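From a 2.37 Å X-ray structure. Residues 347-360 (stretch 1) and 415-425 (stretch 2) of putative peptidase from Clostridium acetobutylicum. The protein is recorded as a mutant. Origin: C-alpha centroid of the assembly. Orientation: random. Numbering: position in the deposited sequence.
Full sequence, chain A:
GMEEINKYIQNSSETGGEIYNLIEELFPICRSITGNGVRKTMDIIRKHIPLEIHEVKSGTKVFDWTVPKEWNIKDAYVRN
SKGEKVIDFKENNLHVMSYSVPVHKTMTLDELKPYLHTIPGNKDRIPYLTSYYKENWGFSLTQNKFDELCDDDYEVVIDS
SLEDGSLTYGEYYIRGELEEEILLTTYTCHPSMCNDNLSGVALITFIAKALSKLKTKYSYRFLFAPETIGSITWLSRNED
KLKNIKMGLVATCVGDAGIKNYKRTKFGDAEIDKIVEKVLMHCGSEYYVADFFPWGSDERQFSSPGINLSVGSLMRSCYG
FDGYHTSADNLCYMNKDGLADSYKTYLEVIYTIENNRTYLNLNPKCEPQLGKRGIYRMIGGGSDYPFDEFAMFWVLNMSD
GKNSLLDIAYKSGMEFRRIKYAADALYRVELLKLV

Stretch 1 347-360: LEVIYTIENNRTYL
Stretch 2 415-425: EFRRIKYAADA

Two helices running in broadly the same direction pack through aromatic side chains and one arginine, which stacks on a tyrosine while forming a salt bridge with a glutamate. Residues 347-354 are helical, with phi/psi near -60/-42; Asn355 is at -96/11, and Asn356 and Arg357 then lead into a strand that includes Tyr359 and Leu360. Helix 416-425 follows Glu415, its N-cap, whose OE2 accepts from Arg417 N at 2.9 Å. The axes approach to 11.2 Å and cross at 37°. In register, CA of Thr352 lies 7.5 Å from CA of Phe416, CA of Asn355 7.4 Å from CA of Lys420, and CA of Tyr359 8.5 Å from CA of Ala423; 534 Å² is buried in all.

Tyr351 (chi1 t, chi2 -81°) is the knob, seated among Phe416, Arg417, Lys420 and Tyr421. The Arg417 guanidinium lies flat on its ring, planes at 7°, with CZ 3.5 Å from the Tyr351 ring centroid, so the cation meets the pi cloud. Being planar, that group can also bond at its edge: NE donates to Glu348 OE2 at 2.9 Å and NH2 to Glu348 OE1 at 3.1 Å. Arg417 (chi1 m) and Glu348 (chi1 t, chi2 p) both start sideways, and their length lets the charged ends converge. Arg417 NH1 also donates to Tyr421 OH at 2.9 Å.

Phe416 (chi1 t, chi2 83°) offers one face to Thr352, whose CG2 sits 3.6 Å from the Phe416 ring centroid. With chi1 m, Thr352 turns its OG1 to Glu348 O, 2.7 Å away, satisfying the hydroxyl within its own helix. Asn355 O approaches the Phe416 ring edge, 3.6 Å from CZ.

Farther along, small Ala423 admits Tyr359 (chi1 m), with CB 3.8 Å from Tyr359 CE2. A water links Tyr359 OH (2.8 Å from the water oxygen) to Asp424 OD1, to which it donates at 3.0 Å; Asp424 OD2 pairs with Lys420 NZ at 2.6 Å.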

# COMPACT_ATOMS: atom_id res chain seq x y z
N LEU A 347 30.84 2.17 2.23
CA LEU A 347 31.27 3.38 2.93
C LEU A 347 30.13 4.43 3.00
O LEU A 347 29.98 5.14 4.01
CB LEU A 347 32.53 3.98 2.27
CG LEU A 347 33.85 3.22 2.48
CD1 LEU A 347 35.01 4.04 1.98
CD2 LEU A 347 34.06 2.87 3.96
N GLU A 348 29.34 4.52 1.94
CA GLU A 348 28.22 5.48 1.88
C GLU A 348 27.13 5.07 2.86
O GLU A 348 26.48 5.92 3.51
CB GLU A 348 27.63 5.56 0.47
CG GLU A 348 26.68 6.76 0.26
CD GLU A 348 27.36 8.08 0.50
OE1 GLU A 348 28.55 8.19 0.15
OE2 GLU A 348 26.71 9.01 1.04
N VAL A 349 26.92 3.76 2.95
CA VAL A 349 26.02 3.23 3.94
C VAL A 349 26.49 3.65 5.33
O VAL A 349 25.67 4.16 6.10
CB VAL A 349 25.87 1.72 3.81
CG1 VAL A 349 25.23 1.11 5.06
CG2 VAL A 349 25.06 1.42 2.57
N ILE A 350 27.79 3.49 5.61
CA ILE A 350 28.37 3.77 6.93
C ILE A 350 28.30 5.26 7.21
O ILE A 350 27.91 5.65 8.30
CB ILE A 350 29.81 3.22 7.09
CG1 ILE A 350 29.77 1.68 7.19
CG2 ILE A 350 30.46 3.82 8.32
CD1 ILE A 350 31.15 0.93 7.09
N TYR A 351 28.64 6.07 6.21
CA TYR A 351 28.45 7.52 6.32
C TYR A 351 26.99 7.84 6.70
O TYR A 351 26.75 8.69 7.53
CB TYR A 351 28.81 8.23 5.00
CG TYR A 351 28.54 9.72 4.97
CD1 TYR A 351 27.25 10.23 4.71
CD2 TYR A 351 29.56 10.64 5.16
CE1 TYR A 351 27.02 11.59 4.67
CE2 TYR A 351 29.33 12.02 5.11
CZ TYR A 351 28.06 12.49 4.86
OH TYR A 351 27.83 13.84 4.82
N THR A 352 26.02 7.16 6.10
CA THR A 352 24.60 7.43 6.40
C THR A 352 24.24 7.01 7.84
O THR A 352 23.56 7.74 8.58
CB THR A 352 23.67 6.77 5.34
OG1 THR A 352 24.10 7.15 4.02
CG2 THR A 352 22.23 7.20 5.54
N ILE A 353 24.70 5.84 8.23
CA ILE A 353 24.47 5.34 9.57
C ILE A 353 24.97 6.35 10.58
O ILE A 353 24.28 6.66 11.53
CB ILE A 353 25.23 4.02 9.80
CG1 ILE A 353 24.59 2.88 9.03
CG2 ILE A 353 25.31 3.66 11.31
CD1 ILE A 353 25.52 1.66 8.94
N GLU A 354 26.18 6.84 10.36
CA GLU A 354 26.83 7.74 11.30
C GLU A 354 26.18 9.12 11.40
O GLU A 354 26.07 9.67 12.48
CB GLU A 354 28.28 7.91 10.87
CG GLU A 354 29.13 6.71 11.15
CD GLU A 354 29.59 6.67 12.58
OE1 GLU A 354 30.05 7.72 13.06
OE2 GLU A 354 29.49 5.59 13.22
N ASN A 355 25.77 9.67 10.25
CA ASN A 355 25.18 11.01 10.19
C ASN A 355 23.65 11.11 10.22
O ASN A 355 23.11 12.18 9.95
CB ASN A 355 25.70 11.75 8.93
CG ASN A 355 27.18 12.03 9.00
OD1 ASN A 355 27.64 12.69 9.92
ND2 ASN A 355 27.95 11.53 8.02
N ASN A 356 22.97 10.01 10.53
CA ASN A 356 21.50 10.01 10.61
C ASN A 356 21.02 10.59 11.93
O ASN A 356 20.44 9.88 12.75
CB ASN A 356 20.92 8.58 10.44
CG ASN A 356 19.39 8.58 10.30
OD1 ASN A 356 18.82 9.55 9.84
ND2 ASN A 356 18.74 7.47 10.67
N ARG A 357 21.18 11.89 12.11
CA ARG A 357 20.79 12.52 13.37
C ARG A 357 19.30 12.92 13.43
O ARG A 357 18.58 12.80 12.45
CB ARG A 357 21.72 13.67 13.65
CG ARG A 357 23.11 13.18 13.94
CD ARG A 357 24.15 14.28 13.99
NE ARG A 357 25.44 13.64 13.83
CZ ARG A 357 26.05 12.94 14.78
NH1 ARG A 357 25.53 12.82 16.01
NH2 ARG A 357 27.22 12.37 14.51
N THR A 358 18.84 13.30 14.63
CA THR A 358 17.51 13.87 14.81
C THR A 358 17.68 15.24 15.43
O THR A 358 18.47 15.40 16.34
CB THR A 358 16.59 13.01 15.62
OG1 THR A 358 16.37 11.79 14.90
CG2 THR A 358 15.25 13.70 15.80
N TYR A 359 16.98 16.22 14.89
CA TYR A 359 17.09 17.60 15.33
C TYR A 359 15.75 18.21 15.69
O TYR A 359 14.68 17.72 15.32
CB TYR A 359 17.69 18.48 14.22
CG TYR A 359 19.12 18.20 13.78
CD1 TYR A 359 20.20 18.83 14.40
CD2 TYR A 359 19.38 17.39 12.68
CE1 TYR A 359 21.51 18.61 13.95
CE2 TYR A 359 20.69 17.17 12.22
CZ TYR A 359 21.74 17.78 12.87
OH TYR A 359 23.02 17.55 12.42
N LEU A 360 15.82 19.31 16.43
CA LEU A 360 14.66 20.09 16.78
C LEU A 360 14.87 21.48 16.18
O LEU A 360 15.90 22.12 16.39
CB LEU A 360 14.53 20.20 18.28
CG LEU A 360 13.27 20.87 18.78
CD1 LEU A 360 12.09 19.97 18.49
CD2 LEU A 360 13.44 21.11 20.26
N GLU A 415 18.07 13.02 -1.98
CA GLU A 415 19.24 12.30 -1.60
C GLU A 415 19.71 12.66 -0.17
O GLU A 415 19.62 13.80 0.28
CB GLU A 415 20.33 12.60 -2.62
CG GLU A 415 21.44 11.61 -2.61
CD GLU A 415 22.63 12.15 -1.96
OE1 GLU A 415 23.02 13.25 -2.41
OE2 GLU A 415 23.17 11.48 -1.04
N PHE A 416 20.23 11.66 0.53
CA PHE A 416 20.56 11.82 1.93
C PHE A 416 21.58 12.92 2.19
O PHE A 416 21.36 13.76 3.06
CB PHE A 416 21.03 10.50 2.55
CG PHE A 416 21.38 10.62 4.03
CD1 PHE A 416 20.42 10.56 5.00
CD2 PHE A 416 22.69 10.85 4.42
CE1 PHE A 416 20.75 10.69 6.33
CE2 PHE A 416 23.03 11.00 5.75
CZ PHE A 416 22.07 10.94 6.70
N ARG A 417 22.70 12.95 1.47
CA ARG A 417 23.68 14.00 1.71
C ARG A 417 23.13 15.42 1.54
O ARG A 417 23.57 16.33 2.21
CB ARG A 417 24.91 13.82 0.85
CG ARG A 417 25.72 12.60 1.24
CD ARG A 417 27.16 12.85 1.00
NE ARG A 417 27.97 11.65 1.18
CZ ARG A 417 29.25 11.67 1.55
NH1 ARG A 417 29.87 12.82 1.82
NH2 ARG A 417 29.90 10.51 1.67
N ARG A 418 22.18 15.60 0.64
CA ARG A 418 21.57 16.92 0.44
C ARG A 418 20.86 17.41 1.71
O ARG A 418 20.94 18.59 2.11
CB ARG A 418 20.55 16.81 -0.66
CG ARG A 418 20.28 18.07 -1.33
CD ARG A 418 19.42 17.85 -2.53
NE ARG A 418 18.77 19.10 -2.84
CZ ARG A 418 17.68 19.22 -3.56
NH1 ARG A 418 17.10 18.15 -4.07
NH2 ARG A 418 17.16 20.44 -3.77
N ILE A 419 20.15 16.48 2.33
CA ILE A 419 19.48 16.74 3.57
C ILE A 419 20.50 17.00 4.67
O ILE A 419 20.35 17.93 5.43
CB ILE A 419 18.54 15.57 3.90
CG1 ILE A 419 17.48 15.43 2.78
CG2 ILE A 419 17.94 15.76 5.27
CD1 ILE A 419 16.74 16.70 2.44
N LYS A 420 21.57 16.21 4.70
CA LYS A 420 22.59 16.29 5.74
C LYS A 420 23.30 17.64 5.73
O LYS A 420 23.47 18.29 6.78
CB LYS A 420 23.61 15.17 5.52
CG LYS A 420 24.55 14.92 6.69
CD LYS A 420 25.77 15.84 6.67
CE LYS A 420 26.82 15.39 7.68
NZ LYS A 420 27.89 16.40 7.84
N TYR A 421 23.72 18.05 4.55
CA TYR A 421 24.41 19.30 4.41
C TYR A 421 23.46 20.47 4.66
O TYR A 421 23.88 21.50 5.18
CB TYR A 421 25.07 19.39 3.03
CG TYR A 421 26.17 18.38 2.81
CD1 TYR A 421 27.14 18.16 3.79
CD2 TYR A 421 26.28 17.70 1.60
CE1 TYR A 421 28.15 17.25 3.60
CE2 TYR A 421 27.30 16.76 1.39
CZ TYR A 421 28.23 16.54 2.39
OH TYR A 421 29.24 15.61 2.19
N ALA A 422 22.18 20.31 4.33
CA ALA A 422 21.21 21.36 4.63
C ALA A 422 21.09 21.51 6.16
O ALA A 422 21.15 22.63 6.67
CB ALA A 422 19.85 21.10 3.95
N ALA A 423 20.99 20.38 6.85
CA ALA A 423 20.94 20.32 8.31
C ALA A 423 22.21 20.88 8.95
O ALA A 423 22.15 21.51 10.01
CB ALA A 423 20.71 18.88 8.78
N ASP A 424 23.36 20.64 8.32
CA ASP A 424 24.62 21.18 8.84
C ASP A 424 24.53 22.69 8.90
O ASP A 424 24.76 23.30 9.93
CB ASP A 424 25.83 20.79 7.97
CG ASP A 424 26.26 19.35 8.16
OD1 ASP A 424 25.80 18.74 9.13
OD2 ASP A 424 27.05 18.81 7.34
N ALA A 425 24.19 23.28 7.76
CA ALA A 425 24.13 24.72 7.62
C ALA A 425 23.17 25.36 8.64
O ALA A 425 23.45 26.40 9.25
CB ALA A 425 23.73 25.05 6.21
O HOH W 1 23.40 16.98 9.74